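Local coordinates for Hut operon positive regulatory protein (Bacillus subtilis, PDB 4H4L) that binds regulatory sequences on the mRNA in the presence of histidine, suppressing transcription termination and so switching on the hut operon for histidine utilisation, at residues 86-91 and 136-141; 98-103 and 127-132; 81-86 and 123-128; 49-54 and 74-79; 40-45 and 102-107. The protein carries 1 engineered substitution. One frame throughout, in Å; residues are numbered along the deposited sequence.

Contact 1: residues 86-91 and 136-141; sequences VTRGEM and LEHETF. With ZN (zinc ion), chain R; HIS (histidine), chain Q.
The guanidinium of R88 and the imidazole of H138 meet loosely beside a bound histidine. CE1 of that ligand lies at the guanidinium edge, in its plane, 3.8 Å from R88 NH2. R88 NH1 in turn sits near the plane of the H138 ring at its edge, 4.4 Å from H138 CE1. V86 O occupies another part of the guanidinium edge, where R88 NH2 donates to it and R88 NE adds a weak bond. A salt bridge joins R88 NH1 to E81 of a second subunit. R88 itself has just left the helix with positive phi (62°), and its side chain folds back over the last turn.

On the strand, H138 ND1 donates to E139 O over 2.9 Å, on a lone pair and close to the ring plane. This bond fixes the ring rotation and leaves H138 NE2 directed at the zinc, 2.2 Å away. The bound histidine and H73 and H77 of a third subunit supply the other zinc ligands.

Next to the pocket, T140 crosses V86 at about a right angle. T140 OG1, anti to its backbone N (chi1 -161°), comes within 3.6 Å of V86 CG1, while T140 CG2 lies 3.9 Å from that same methyl. The arrangement belongs to the intersubunit site of HutP, where zinc and L-histidine are bound together between neighbouring chains.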
# COMPACT_ATOMS: atom_id res chain seq x y z
N VAL A 86 -12.27 -0.51 6.31
CA VAL A 86 -13.31 -0.73 5.31
C VAL A 86 -12.75 -1.26 3.98
O VAL A 86 -13.35 -2.16 3.36
CB VAL A 86 -14.12 0.54 5.05
CG1 VAL A 86 -15.04 0.37 3.84
CG2 VAL A 86 -14.92 0.89 6.30
N THR A 87 -11.61 -0.71 3.54
CA THR A 87 -11.18 -0.91 2.16
C THR A 87 -10.10 -1.97 1.96
O THR A 87 -10.03 -2.55 0.89
CB THR A 87 -10.73 0.41 1.56
OG1 THR A 87 -9.66 0.89 2.34
CG2 THR A 87 -11.86 1.42 1.59
N ARG A 88 -9.28 -2.23 2.98
CA ARG A 88 -8.35 -3.37 3.01
C ARG A 88 -7.26 -3.41 1.90
O ARG A 88 -7.17 -4.39 1.15
CB ARG A 88 -9.12 -4.71 3.11
CG ARG A 88 -9.58 -4.97 4.55
CD ARG A 88 -10.98 -5.55 4.67
NE ARG A 88 -11.93 -4.76 3.90
CZ ARG A 88 -12.47 -5.16 2.75
NH1 ARG A 88 -12.15 -6.36 2.28
NH2 ARG A 88 -13.32 -4.37 2.09
N GLY A 89 -6.44 -2.36 1.81
CA GLY A 89 -5.28 -2.37 0.93
C GLY A 89 -5.27 -1.31 -0.13
O GLY A 89 -4.25 -0.67 -0.38
N GLU A 90 -6.39 -1.12 -0.79
CA GLU A 90 -6.54 -0.02 -1.72
C GLU A 90 -7.75 0.71 -1.22
O GLU A 90 -8.82 0.11 -1.05
CB GLU A 90 -6.77 -0.52 -3.16
CG GLU A 90 -5.61 -1.33 -3.73
CD GLU A 90 -4.28 -0.56 -3.91
OE1 GLU A 90 -4.29 0.67 -4.20
OE2 GLU A 90 -3.20 -1.20 -3.75
N MET A 91 -7.58 2.01 -0.99
CA MET A 91 -8.63 2.83 -0.42
C MET A 91 -9.39 3.44 -1.58
O MET A 91 -9.35 4.65 -1.79
CB MET A 91 -8.05 3.92 0.48
CG MET A 91 -9.03 4.41 1.53
SD MET A 91 -8.30 5.61 2.68
CE MET A 91 -7.24 4.52 3.63
N LEU A 136 -25.50 -7.91 -3.74
CA LEU A 136 -24.27 -8.73 -3.81
C LEU A 136 -23.16 -8.09 -2.98
O LEU A 136 -22.32 -7.34 -3.50
CB LEU A 136 -23.79 -8.89 -5.26
CG LEU A 136 -24.67 -9.61 -6.28
CD1 LEU A 136 -25.54 -10.69 -5.64
CD2 LEU A 136 -25.52 -8.60 -7.03
N GLU A 137 -23.17 -8.40 -1.68
CA GLU A 137 -22.36 -7.67 -0.71
C GLU A 137 -21.93 -8.52 0.47
O GLU A 137 -22.39 -9.65 0.64
CB GLU A 137 -23.13 -6.44 -0.20
CG GLU A 137 -24.23 -6.76 0.80
CD GLU A 137 -25.34 -5.72 0.85
OE1 GLU A 137 -26.17 -5.78 1.79
OE2 GLU A 137 -25.40 -4.86 -0.07
N HIS A 138 -21.02 -7.97 1.25
CA HIS A 138 -20.67 -8.51 2.54
C HIS A 138 -20.36 -7.35 3.44
O HIS A 138 -20.40 -6.21 3.02
CB HIS A 138 -19.56 -9.59 2.48
CG HIS A 138 -18.17 -9.09 2.08
ND1 HIS A 138 -17.46 -8.20 2.82
CD2 HIS A 138 -17.35 -9.46 1.02
CE1 HIS A 138 -16.27 -8.00 2.24
NE2 HIS A 138 -16.20 -8.78 1.14
N GLU A 139 -20.08 -7.63 4.70
CA GLU A 139 -20.04 -6.55 5.67
C GLU A 139 -18.73 -5.84 5.63
O GLU A 139 -17.80 -6.29 4.94
CB GLU A 139 -20.31 -7.08 7.07
CG GLU A 139 -21.78 -7.23 7.37
CD GLU A 139 -22.02 -8.32 8.40
OE1 GLU A 139 -22.31 -8.00 9.58
OE2 GLU A 139 -21.87 -9.50 8.02
N THR A 140 -18.66 -4.72 6.38
CA THR A 140 -17.41 -3.98 6.52
C THR A 140 -17.27 -3.09 7.75
O THR A 140 -18.25 -2.64 8.37
CB THR A 140 -17.08 -3.16 5.29
OG1 THR A 140 -15.70 -2.85 5.32
CG2 THR A 140 -17.88 -1.90 5.26
N PHE A 141 -16.02 -2.85 8.10
CA PHE A 141 -15.76 -2.30 9.38
C PHE A 141 -14.41 -1.64 9.45
O PHE A 141 -13.44 -2.16 8.91
CB PHE A 141 -15.82 -3.45 10.38
CG PHE A 141 -16.17 -3.02 11.74
CD1 PHE A 141 -17.47 -3.13 12.19
CD2 PHE A 141 -15.19 -2.48 12.58
CE1 PHE A 141 -17.81 -2.70 13.46
CE2 PHE A 141 -15.51 -2.05 13.85
CZ PHE A 141 -16.82 -2.17 14.29
ZN ZN R . -14.63 -9.49 -0.16
N HIS Q . -16.88 -5.28 -5.97
CA HIS Q . -16.66 -6.23 -4.85
C HIS Q . -17.80 -7.14 -4.87
O HIS Q . -18.20 -7.48 -5.97
CB HIS Q . -16.60 -5.52 -3.51
CG HIS Q . -15.82 -6.26 -2.43
ND1 HIS Q . -14.80 -5.68 -1.73
CD2 HIS Q . -15.94 -7.53 -1.93
CE1 HIS Q . -14.31 -6.54 -0.85
NE2 HIS Q . -15.02 -7.65 -0.96
OXT HIS Q . -18.33 -7.53 -3.82

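Contact 2: residues 98-103 and 127-132. With HIS (histidine), chain Q.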
# COMPACT_ATOMS: atom_id res chain seq x y z
N ARG A 98 -16.42 -1.29 -6.56
CA ARG A 98 -17.15 -1.62 -5.35
C ARG A 98 -17.72 -0.36 -4.74
O ARG A 98 -17.34 0.79 -5.11
CB ARG A 98 -16.28 -2.37 -4.35
CG ARG A 98 -15.16 -1.54 -3.81
CD ARG A 98 -14.17 -2.44 -3.15
NE ARG A 98 -12.96 -1.74 -2.78
CZ ARG A 98 -11.99 -2.28 -2.04
NH1 ARG A 98 -12.12 -3.51 -1.57
NH2 ARG A 98 -10.90 -1.57 -1.76
N THR A 99 -18.63 -0.59 -3.78
CA THR A 99 -19.37 0.49 -3.17
C THR A 99 -19.72 0.15 -1.74
O THR A 99 -19.72 -1.04 -1.38
CB THR A 99 -20.63 0.80 -3.99
OG1 THR A 99 -21.20 2.02 -3.51
CG2 THR A 99 -21.66 -0.32 -3.91
N VAL A 100 -19.97 1.19 -0.94
CA VAL A 100 -20.28 1.07 0.48
C VAL A 100 -21.64 1.67 0.85
O VAL A 100 -22.07 2.68 0.32
CB VAL A 100 -19.26 1.79 1.36
CG1 VAL A 100 -17.92 1.08 1.35
CG2 VAL A 100 -19.09 3.23 0.91
N GLY A 101 -22.31 1.02 1.79
CA GLY A 101 -23.41 1.63 2.50
C GLY A 101 -22.94 1.61 3.95
O GLY A 101 -22.95 0.55 4.61
N LEU A 102 -22.50 2.77 4.44
CA LEU A 102 -22.00 2.80 5.80
C LEU A 102 -22.99 3.41 6.79
O LEU A 102 -24.02 3.98 6.40
CB LEU A 102 -20.65 3.49 5.87
CG LEU A 102 -19.47 2.80 5.17
CD1 LEU A 102 -18.22 3.63 5.37
CD2 LEU A 102 -19.24 1.39 5.71
N ARG A 103 -22.69 3.22 8.06
CA ARG A 103 -23.20 4.05 9.13
C ARG A 103 -21.94 4.38 9.90
O ARG A 103 -21.05 3.54 9.96
CB ARG A 103 -24.18 3.28 10.01
CG ARG A 103 -24.75 4.11 11.17
CD ARG A 103 -25.74 3.35 12.07
NE ARG A 103 -26.11 4.14 13.26
CZ ARG A 103 -26.73 3.66 14.34
NH1 ARG A 103 -27.09 2.38 14.41
NH2 ARG A 103 -27.01 4.46 15.35
N GLY A 127 -21.03 -1.25 7.96
CA GLY A 127 -21.99 -1.39 6.88
C GLY A 127 -21.55 -2.43 5.88
O GLY A 127 -20.83 -3.35 6.20
N THR A 128 -22.00 -2.30 4.66
CA THR A 128 -21.55 -3.24 3.66
C THR A 128 -20.68 -2.61 2.58
O THR A 128 -20.59 -1.38 2.45
CB THR A 128 -22.72 -3.89 2.96
OG1 THR A 128 -23.25 -2.94 2.04
CG2 THR A 128 -23.77 -4.34 3.96
N ILE A 129 -20.04 -3.52 1.83
CA ILE A 129 -19.22 -3.24 0.70
C ILE A 129 -19.57 -4.36 -0.29
O ILE A 129 -19.84 -5.50 0.13
CB ILE A 129 -17.72 -3.27 1.08
CG1 ILE A 129 -16.86 -2.70 -0.06
CG2 ILE A 129 -17.30 -4.67 1.55
CD1 ILE A 129 -15.54 -2.15 0.41
N GLY A 130 -19.61 -4.03 -1.58
CA GLY A 130 -20.06 -4.99 -2.59
C GLY A 130 -20.11 -4.35 -3.95
O GLY A 130 -19.71 -3.18 -4.11
N ALA A 131 -20.60 -5.11 -4.93
CA ALA A 131 -20.59 -4.70 -6.32
C ALA A 131 -21.59 -3.60 -6.54
O ALA A 131 -22.55 -3.50 -5.76
CB ALA A 131 -20.91 -5.88 -7.21
N PRO A 132 -21.38 -2.76 -7.59
CA PRO A 132 -22.24 -1.59 -7.84
C PRO A 132 -23.72 -1.93 -7.91
O PRO A 132 -24.56 -1.07 -7.62
CB PRO A 132 -21.75 -1.07 -9.19
CG PRO A 132 -20.31 -1.48 -9.20
CD PRO A 132 -20.31 -2.85 -8.60
N HIS Q . -16.88 -5.28 -5.97
CA HIS Q . -16.66 -6.23 -4.85
C HIS Q . -17.80 -7.14 -4.87
O HIS Q . -18.20 -7.48 -5.97
CB HIS Q . -16.60 -5.52 -3.51
CG HIS Q . -15.82 -6.26 -2.43
ND1 HIS Q . -14.80 -5.68 -1.73
CD2 HIS Q . -15.94 -7.53 -1.93
CE1 HIS Q . -14.31 -6.54 -0.85
NE2 HIS Q . -15.02 -7.65 -0.96
OXT HIS Q . -18.33 -7.53 -3.82
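G130 O is approached twice from residues 98-103: T99 N donates to it over 2.8 Å, and R98 CA makes a CA-H...O contact with it, 3.2 Å from CA to G130 O. T99 O is gripped in the same fashion, accepting from G130 N at 3.0 Å and receiving the CA-H of I129. Two residues along, G101 and T128 exchange a second reciprocal pair of backbone bonds. Between these hydrogen-bonded pairs V100 stands against I129 in a non-hydrogen-bonded pair, their side chains crossing obliquely, V100 CG1 4.1 Å from I129 CD1.

I129 CD1 also rests 3.8 Å from R98 CD, on an arginine chain extended from CG to NE. The far end of R98 is held by other partners, NE by L92 O and NH2 by T87 O, and NH1 reaches ND1 of the bound histidine only weakly, at 3.5 Å. At this same end A131 CB lies 3.4 Å from the ligand O, and G130 CA is close to its OXT. At the other end G127 and L102 form a non-hydrogen-bonded pair, and a CB on G127 would run into G101 O.

Such pairing is that of an antiparallel beta hairpin, strands 99-109 and 120-130, whose open end, remote from the connecting turn, becomes one wall of the L-histidine pocket.

Contact 3: residues 81-86 and 123-128; sequences EALHGV and VSLYGT
Helix packing on one face of the antiparallel sheet is illustrated by A82 and V86, which sit on L125 of the strand 120-130. The segment axes run nearly parallel, crossing at -21° with a closest approach of 8.0 Å, so residues one helical turn apart can share a single strand side chain. L125 is that side chain. Its CG stands anti to the carbonyl carbon (chi1 -65°), and CD1 then reaches the two helix residues, lying 3.6 Å from A82 CB. V86 crosses L125 at about a right angle and touches it with the CG2 branch. L83 brings its backbone N to 3.7 Å from L125 CD1, and its CD2 lies 4.3 Å from the same methyl; the side chain also touches M91.

The side chains that meet are apolar and buried. V123, the next strand residue on the same face, extends the packing toward L75, A78 and T79, nearer the N-terminal end of helix 70-87. The small A82 lets the strand backbone come in close, with A82 CB only 3.2 Å from V123 O, while at the other end of the contact V86 CG2 meets L125 CD1 at 3.5 Å.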
# COMPACT_ATOMS: atom_id res chain seq x y z
N GLU A 81 -7.76 6.45 8.67
CA GLU A 81 -7.48 5.26 9.41
C GLU A 81 -8.66 4.31 9.48
O GLU A 81 -8.50 3.12 9.26
CB GLU A 81 -6.88 5.59 10.78
CG GLU A 81 -5.38 5.52 10.70
CD GLU A 81 -4.70 6.10 11.90
OE1 GLU A 81 -3.93 7.09 11.74
OE2 GLU A 81 -4.91 5.53 13.00
N ALA A 82 -9.86 4.83 9.70
CA ALA A 82 -11.05 3.97 9.70
C ALA A 82 -11.35 3.37 8.34
O ALA A 82 -11.78 2.24 8.25
CB ALA A 82 -12.28 4.71 10.26
N LEU A 83 -11.14 4.14 7.28
CA LEU A 83 -11.36 3.62 5.91
C LEU A 83 -10.35 2.50 5.54
O LEU A 83 -10.63 1.69 4.63
CB LEU A 83 -11.27 4.76 4.89
CG LEU A 83 -12.34 5.82 4.70
CD1 LEU A 83 -11.76 7.03 3.97
CD2 LEU A 83 -13.47 5.22 3.88
N HIS A 84 -9.20 2.44 6.22
CA HIS A 84 -8.28 1.33 5.98
C HIS A 84 -8.93 0.02 6.33
O HIS A 84 -8.73 -0.97 5.64
CB HIS A 84 -6.95 1.46 6.70
CG HIS A 84 -5.88 2.13 5.88
ND1 HIS A 84 -5.52 3.43 6.07
CD2 HIS A 84 -5.06 1.64 4.85
CE1 HIS A 84 -4.52 3.76 5.20
NE2 HIS A 84 -4.23 2.66 4.46
N GLY A 85 -9.74 0.01 7.40
CA GLY A 85 -10.50 -1.15 7.80
C GLY A 85 -11.52 -1.51 6.76
O GLY A 85 -11.65 -2.66 6.37
N VAL A 86 -12.27 -0.51 6.31
CA VAL A 86 -13.31 -0.73 5.31
C VAL A 86 -12.75 -1.26 3.98
O VAL A 86 -13.35 -2.16 3.36
CB VAL A 86 -14.12 0.54 5.05
CG1 VAL A 86 -15.04 0.37 3.84
CG2 VAL A 86 -14.92 0.89 6.30
N VAL A 123 -13.32 7.45 14.90
CA VAL A 123 -14.24 7.41 13.79
C VAL A 123 -14.49 5.93 13.51
O VAL A 123 -13.55 5.21 13.20
CB VAL A 123 -13.64 8.15 12.60
CG1 VAL A 123 -14.63 8.22 11.47
CG2 VAL A 123 -13.24 9.57 13.01
N SER A 124 -15.71 5.46 13.70
CA SER A 124 -15.97 4.03 13.59
C SER A 124 -16.94 3.83 12.45
O SER A 124 -17.96 4.51 12.39
CB SER A 124 -16.57 3.46 14.89
OG SER A 124 -15.71 3.64 16.01
N LEU A 125 -16.62 2.90 11.55
CA LEU A 125 -17.43 2.72 10.36
C LEU A 125 -18.06 1.34 10.37
O LEU A 125 -17.37 0.39 10.71
CB LEU A 125 -16.53 2.85 9.14
CG LEU A 125 -15.90 4.20 8.91
CD1 LEU A 125 -14.85 4.09 7.81
CD2 LEU A 125 -16.97 5.19 8.49
N TYR A 126 -19.35 1.22 10.03
CA TYR A 126 -19.96 -0.10 9.81
C TYR A 126 -20.99 -0.14 8.69
O TYR A 126 -21.75 0.78 8.50
CB TYR A 126 -20.55 -0.72 11.10
CG TYR A 126 -21.29 -2.02 10.85
CD1 TYR A 126 -22.70 -2.05 10.82
CD2 TYR A 126 -20.60 -3.20 10.61
CE1 TYR A 126 -23.38 -3.23 10.56
CE2 TYR A 126 -21.27 -4.38 10.34
CZ TYR A 126 -22.65 -4.39 10.32
OH TYR A 126 -23.30 -5.58 10.06
N GLY A 127 -21.03 -1.25 7.96
CA GLY A 127 -21.99 -1.39 6.88
C GLY A 127 -21.55 -2.43 5.88
O GLY A 127 -20.83 -3.35 6.20
N THR A 128 -22.00 -2.30 4.66
CA THR A 128 -21.55 -3.24 3.66
C THR A 128 -20.68 -2.61 2.58
O THR A 128 -20.59 -1.38 2.45
CB THR A 128 -22.72 -3.89 2.96
OG1 THR A 128 -23.25 -2.94 2.04
CG2 THR A 128 -23.77 -4.34 3.96

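Contact 4: residues 49-54 and 74-79; sequences KVIAAI and ALYHAT. Engineered in segment 49-54: I51 (natural residue Val). With ZN (zinc ion), chain N; HIS (histidine), chain M.
I51 and Y76 meet where helices 47-60 and 70-87 pack across each other on one side of the sheet, at the border of a second L-histidine site. The first shell is the Y76 ring. CA of the bound histidine lies over its centre, 3.1 Å above the plane, and the ligand N comes 3.3 Å from Y76 CE1. CG of the tyrosine stands anti to the backbone N (chi1 -180°). The ring's hydroxyl hydrogen-bonds L96 O of a fourth subunit. The neighbouring H77 turns NE2 to the zinc at 2.1 Å, joined there by the ligand, by H73, and by H138 of that fourth subunit.

The next shell is the helix behind. I51, an engineered residue that is valine in the natural protein, lays CG2 obliquely against the ring, 3.9 Å from Y76 CD1. An alanine in place of Y76 would probably open a gap between I51 and the ligand, leaving the histidine CA without its aromatic cover and L96 O of the fourth subunit without its mate.

Farther out, I54 CG2 packs on L75 CD1 at 4.2 Å, and I51 CG1 meets T79 CG2 at 4.0 Å. That methyl is held facing the other helix because T79 OG1 donates a 2.6 Å hydrogen bond to L75 O, nearly along the C=O axis.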
# COMPACT_ATOMS: atom_id res chain seq x y z
N LYS A 49 -16.99 11.31 -0.64
CA LYS A 49 -18.31 11.55 -0.08
C LYS A 49 -18.39 11.03 1.32
O LYS A 49 -19.07 11.65 2.17
CB LYS A 49 -19.41 10.89 -0.90
CG LYS A 49 -20.31 11.89 -1.57
CD LYS A 49 -20.31 11.67 -3.08
CE LYS A 49 -20.54 13.00 -3.81
NZ LYS A 49 -20.43 12.86 -5.29
N VAL A 50 -17.73 9.90 1.58
CA VAL A 50 -17.76 9.32 2.94
C VAL A 50 -17.02 10.25 3.94
O VAL A 50 -17.51 10.55 5.03
CB VAL A 50 -17.26 7.85 2.94
CG1 VAL A 50 -16.93 7.34 4.34
CG2 VAL A 50 -18.32 6.94 2.27
N ILE A 51 -15.86 10.74 3.53
CA ILE A 51 -15.09 11.67 4.34
C ILE A 51 -15.89 12.97 4.61
O ILE A 51 -15.92 13.47 5.74
CB ILE A 51 -13.72 11.96 3.65
CG1 ILE A 51 -12.93 10.65 3.51
CG2 ILE A 51 -12.93 13.05 4.37
CD1 ILE A 51 -11.75 10.75 2.57
N ALA A 52 -16.56 13.46 3.56
CA ALA A 52 -17.28 14.75 3.53
C ALA A 52 -18.50 14.75 4.44
O ALA A 52 -18.61 15.59 5.33
CB ALA A 52 -17.68 15.08 2.10
N ALA A 53 -19.41 13.78 4.21
CA ALA A 53 -20.53 13.51 5.12
C ALA A 53 -20.08 13.55 6.59
O ALA A 53 -20.67 14.26 7.41
CB ALA A 53 -21.17 12.16 4.81
N ILE A 54 -19.02 12.81 6.91
CA ILE A 54 -18.55 12.72 8.28
C ILE A 54 -17.96 14.03 8.77
O ILE A 54 -18.10 14.33 9.94
CB ILE A 54 -17.52 11.59 8.48
CG1 ILE A 54 -18.18 10.22 8.29
CG2 ILE A 54 -16.92 11.68 9.88
CD1 ILE A 54 -17.16 9.08 8.22
N ALA A 74 -7.23 16.26 12.52
CA ALA A 74 -7.37 15.07 13.32
C ALA A 74 -8.51 14.25 12.77
O ALA A 74 -8.41 13.03 12.61
CB ALA A 74 -7.66 15.45 14.77
N LEU A 75 -9.60 14.91 12.44
CA LEU A 75 -10.76 14.20 11.95
C LEU A 75 -10.52 13.65 10.53
O LEU A 75 -11.03 12.56 10.18
CB LEU A 75 -11.99 15.09 12.03
CG LEU A 75 -13.29 14.57 11.42
CD1 LEU A 75 -13.74 13.31 12.12
CD2 LEU A 75 -14.32 15.68 11.50
N TYR A 76 -9.70 14.36 9.76
CA TYR A 76 -9.40 13.89 8.44
C TYR A 76 -8.66 12.58 8.61
O TYR A 76 -9.09 11.52 8.11
CB TYR A 76 -8.59 14.86 7.63
CG TYR A 76 -8.30 14.32 6.26
CD1 TYR A 76 -9.31 14.24 5.27
CD2 TYR A 76 -7.01 13.86 5.94
CE1 TYR A 76 -9.02 13.71 4.01
CE2 TYR A 76 -6.72 13.35 4.69
CZ TYR A 76 -7.71 13.27 3.75
OH TYR A 76 -7.38 12.74 2.53
N HIS A 77 -7.61 12.63 9.42
CA HIS A 77 -6.76 11.48 9.58
C HIS A 77 -7.37 10.33 10.28
O HIS A 77 -7.06 9.18 9.94
CB HIS A 77 -5.44 11.89 10.19
CG HIS A 77 -4.53 12.55 9.21
ND1 HIS A 77 -3.81 11.87 8.32
CD2 HIS A 77 -4.26 13.89 8.98
CE1 HIS A 77 -3.12 12.71 7.56
NE2 HIS A 77 -3.38 13.96 7.97
N ALA A 78 -8.26 10.59 11.24
CA ALA A 78 -8.87 9.48 12.00
C ALA A 78 -9.77 8.70 11.07
O ALA A 78 -9.90 7.48 11.17
CB ALA A 78 -9.64 10.00 13.18
N THR A 79 -10.35 9.43 10.12
CA THR A 79 -11.17 8.85 9.10
C THR A 79 -10.37 7.99 8.16
O THR A 79 -10.80 6.86 7.90
CB THR A 79 -11.88 9.95 8.30
OG1 THR A 79 -12.63 10.77 9.20
CG2 THR A 79 -12.82 9.32 7.23
ZN ZN N . -2.10 15.56 7.32
N HIS M . -8.35 16.74 2.88
CA HIS M . -7.23 16.54 3.84
C HIS M . -7.36 17.55 4.90
O HIS M . -8.43 17.57 5.49
CB HIS M . -5.86 16.65 3.18
CG HIS M . -4.73 16.18 4.07
ND1 HIS M . -3.74 15.34 3.63
CD2 HIS M . -4.48 16.40 5.40
CE1 HIS M . -2.90 15.08 4.63
NE2 HIS M . -3.37 15.73 5.71
OXT HIS M . -6.43 18.31 5.18

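Contact 5: residues 40-45 and 102-107; sequences GKVGSM and LRFAVL
L102 N donates to V42 O over 2.7 Å, and F104 N to G40 O over 2.9 Å, the latter nearly straight at 167°. The bonds returned, from V42 N and G40 N, are weak, so this edge pairing of strands 36-44 and 99-109 is uneven.

The aromatic ring of F104 makes up much of the rest. Its CG stands between the backbone N and the carbonyl carbon (chi1 60°). G40 CA lies over the ring face, offset toward the rim, as a CH-pi contact 3.8 Å from the F104 ring centroid. V42 CG1 comes to 4.2 Å from F104 CD2. An alanine in place of F104 would probably open a gap beside G40 and leave V42 CG1 and I54 of the covering helix without a shared partner.

On the opposite face K41 CG packs on R103 CG, while K41 NZ and R103 NE lie 4.5 Å apart. A CB on G40 would strike F104 CZ, so the bare glycine backbone is what permits the face contact, and the two like charges are likely to weaken rather than strengthen the pairing.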
# COMPACT_ATOMS: atom_id res chain seq x y z
N GLY A 40 -24.53 8.93 12.07
CA GLY A 40 -24.99 9.25 10.72
C GLY A 40 -24.85 8.12 9.73
O GLY A 40 -24.35 7.06 10.07
N LYS A 41 -25.28 8.38 8.49
CA LYS A 41 -25.31 7.40 7.41
C LYS A 41 -24.94 7.96 6.04
O LYS A 41 -25.40 9.03 5.62
CB LYS A 41 -26.69 6.76 7.31
CG LYS A 41 -26.88 5.51 8.15
CD LYS A 41 -28.30 4.97 8.00
CE LYS A 41 -29.31 5.82 8.78
NZ LYS A 41 -29.06 5.81 10.25
N VAL A 42 -24.11 7.21 5.33
CA VAL A 42 -23.65 7.59 4.00
C VAL A 42 -23.44 6.32 3.19
O VAL A 42 -22.88 5.33 3.69
CB VAL A 42 -22.39 8.50 4.06
CG1 VAL A 42 -21.20 7.80 4.71
CG2 VAL A 42 -22.03 9.05 2.68
N GLY A 43 -23.99 6.31 1.98
CA GLY A 43 -23.68 5.27 1.00
C GLY A 43 -23.02 5.91 -0.23
O GLY A 43 -23.60 6.83 -0.83
N SER A 44 -21.83 5.44 -0.60
CA SER A 44 -21.16 5.99 -1.78
C SER A 44 -20.28 5.03 -2.61
O SER A 44 -19.77 4.03 -2.11
CB SER A 44 -20.33 7.21 -1.37
OG SER A 44 -20.09 8.05 -2.47
N MET A 45 -20.09 5.34 -3.88
CA MET A 45 -19.02 4.73 -4.66
C MET A 45 -17.78 5.68 -4.73
O MET A 45 -16.83 5.47 -5.49
CB MET A 45 -19.54 4.28 -6.03
CG MET A 45 -20.26 5.34 -6.82
SD MET A 45 -20.25 4.90 -8.57
CE MET A 45 -20.31 6.55 -9.30
N LEU A 102 -22.50 2.77 4.44
CA LEU A 102 -22.00 2.80 5.80
C LEU A 102 -22.99 3.41 6.79
O LEU A 102 -24.02 3.98 6.40
CB LEU A 102 -20.65 3.49 5.87
CG LEU A 102 -19.47 2.80 5.17
CD1 LEU A 102 -18.22 3.63 5.37
CD2 LEU A 102 -19.24 1.39 5.71
N ARG A 103 -22.69 3.22 8.06
CA ARG A 103 -23.20 4.05 9.13
C ARG A 103 -21.94 4.38 9.90
O ARG A 103 -21.05 3.54 9.96
CB ARG A 103 -24.18 3.28 10.01
CG ARG A 103 -24.75 4.11 11.17
CD ARG A 103 -25.74 3.35 12.07
NE ARG A 103 -26.11 4.14 13.26
CZ ARG A 103 -26.73 3.66 14.34
NH1 ARG A 103 -27.09 2.38 14.41
NH2 ARG A 103 -27.01 4.46 15.35
N PHE A 104 -21.86 5.58 10.48
CA PHE A 104 -20.70 6.03 11.25
C PHE A 104 -21.03 6.60 12.64
O PHE A 104 -22.06 7.28 12.83
CB PHE A 104 -19.87 7.06 10.44
CG PHE A 104 -20.64 8.29 10.05
CD1 PHE A 104 -20.61 9.44 10.86
CD2 PHE A 104 -21.40 8.33 8.87
CE1 PHE A 104 -21.34 10.58 10.51
CE2 PHE A 104 -22.12 9.48 8.50
CZ PHE A 104 -22.09 10.60 9.33
N ALA A 105 -20.15 6.31 13.58
CA ALA A 105 -20.19 6.90 14.89
C ALA A 105 -18.94 7.73 15.01
O ALA A 105 -17.91 7.30 14.49
CB ALA A 105 -20.18 5.81 15.93
N VAL A 106 -19.02 8.90 15.67
CA VAL A 106 -17.83 9.70 16.02
C VAL A 106 -17.81 10.09 17.50
O VAL A 106 -18.65 10.85 17.97
CB VAL A 106 -17.72 11.02 15.23
CG1 VAL A 106 -16.41 11.72 15.56
CG2 VAL A 106 -17.86 10.79 13.74
N LEU A 107 -16.81 9.60 18.22
CA LEU A 107 -16.65 9.90 19.64
C LEU A 107 -15.47 10.82 19.92
O LEU A 107 -14.41 10.66 19.31
CB LEU A 107 -16.49 8.63 20.46
CG LEU A 107 -17.69 8.11 21.24
CD1 LEU A 107 -17.19 7.14 22.30
CD2 LEU A 107 -18.44 9.24 21.93

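From the N terminus, contact 5 opens first, on strand 36-44, and closes on strand 99-109; contact 4, which joins helices 47-60 and 70-87, is nested inside its loop. Helix 70-87 then starts contacts 3 and 1, which share V86 and end on adjacent strands, so the two loops cross each other and both cross contact 5. Contact 2 begins on the strand where contact 5 ends, sits inside the loop of contact 1, and finishes on the same stretch as contact 3. Together contacts 2 and 5 join three consecutive strands, contact 3 fastens helix to sheet, and contacts 1 and 4 supply complementary halves of intersubunit histidine-zinc sites.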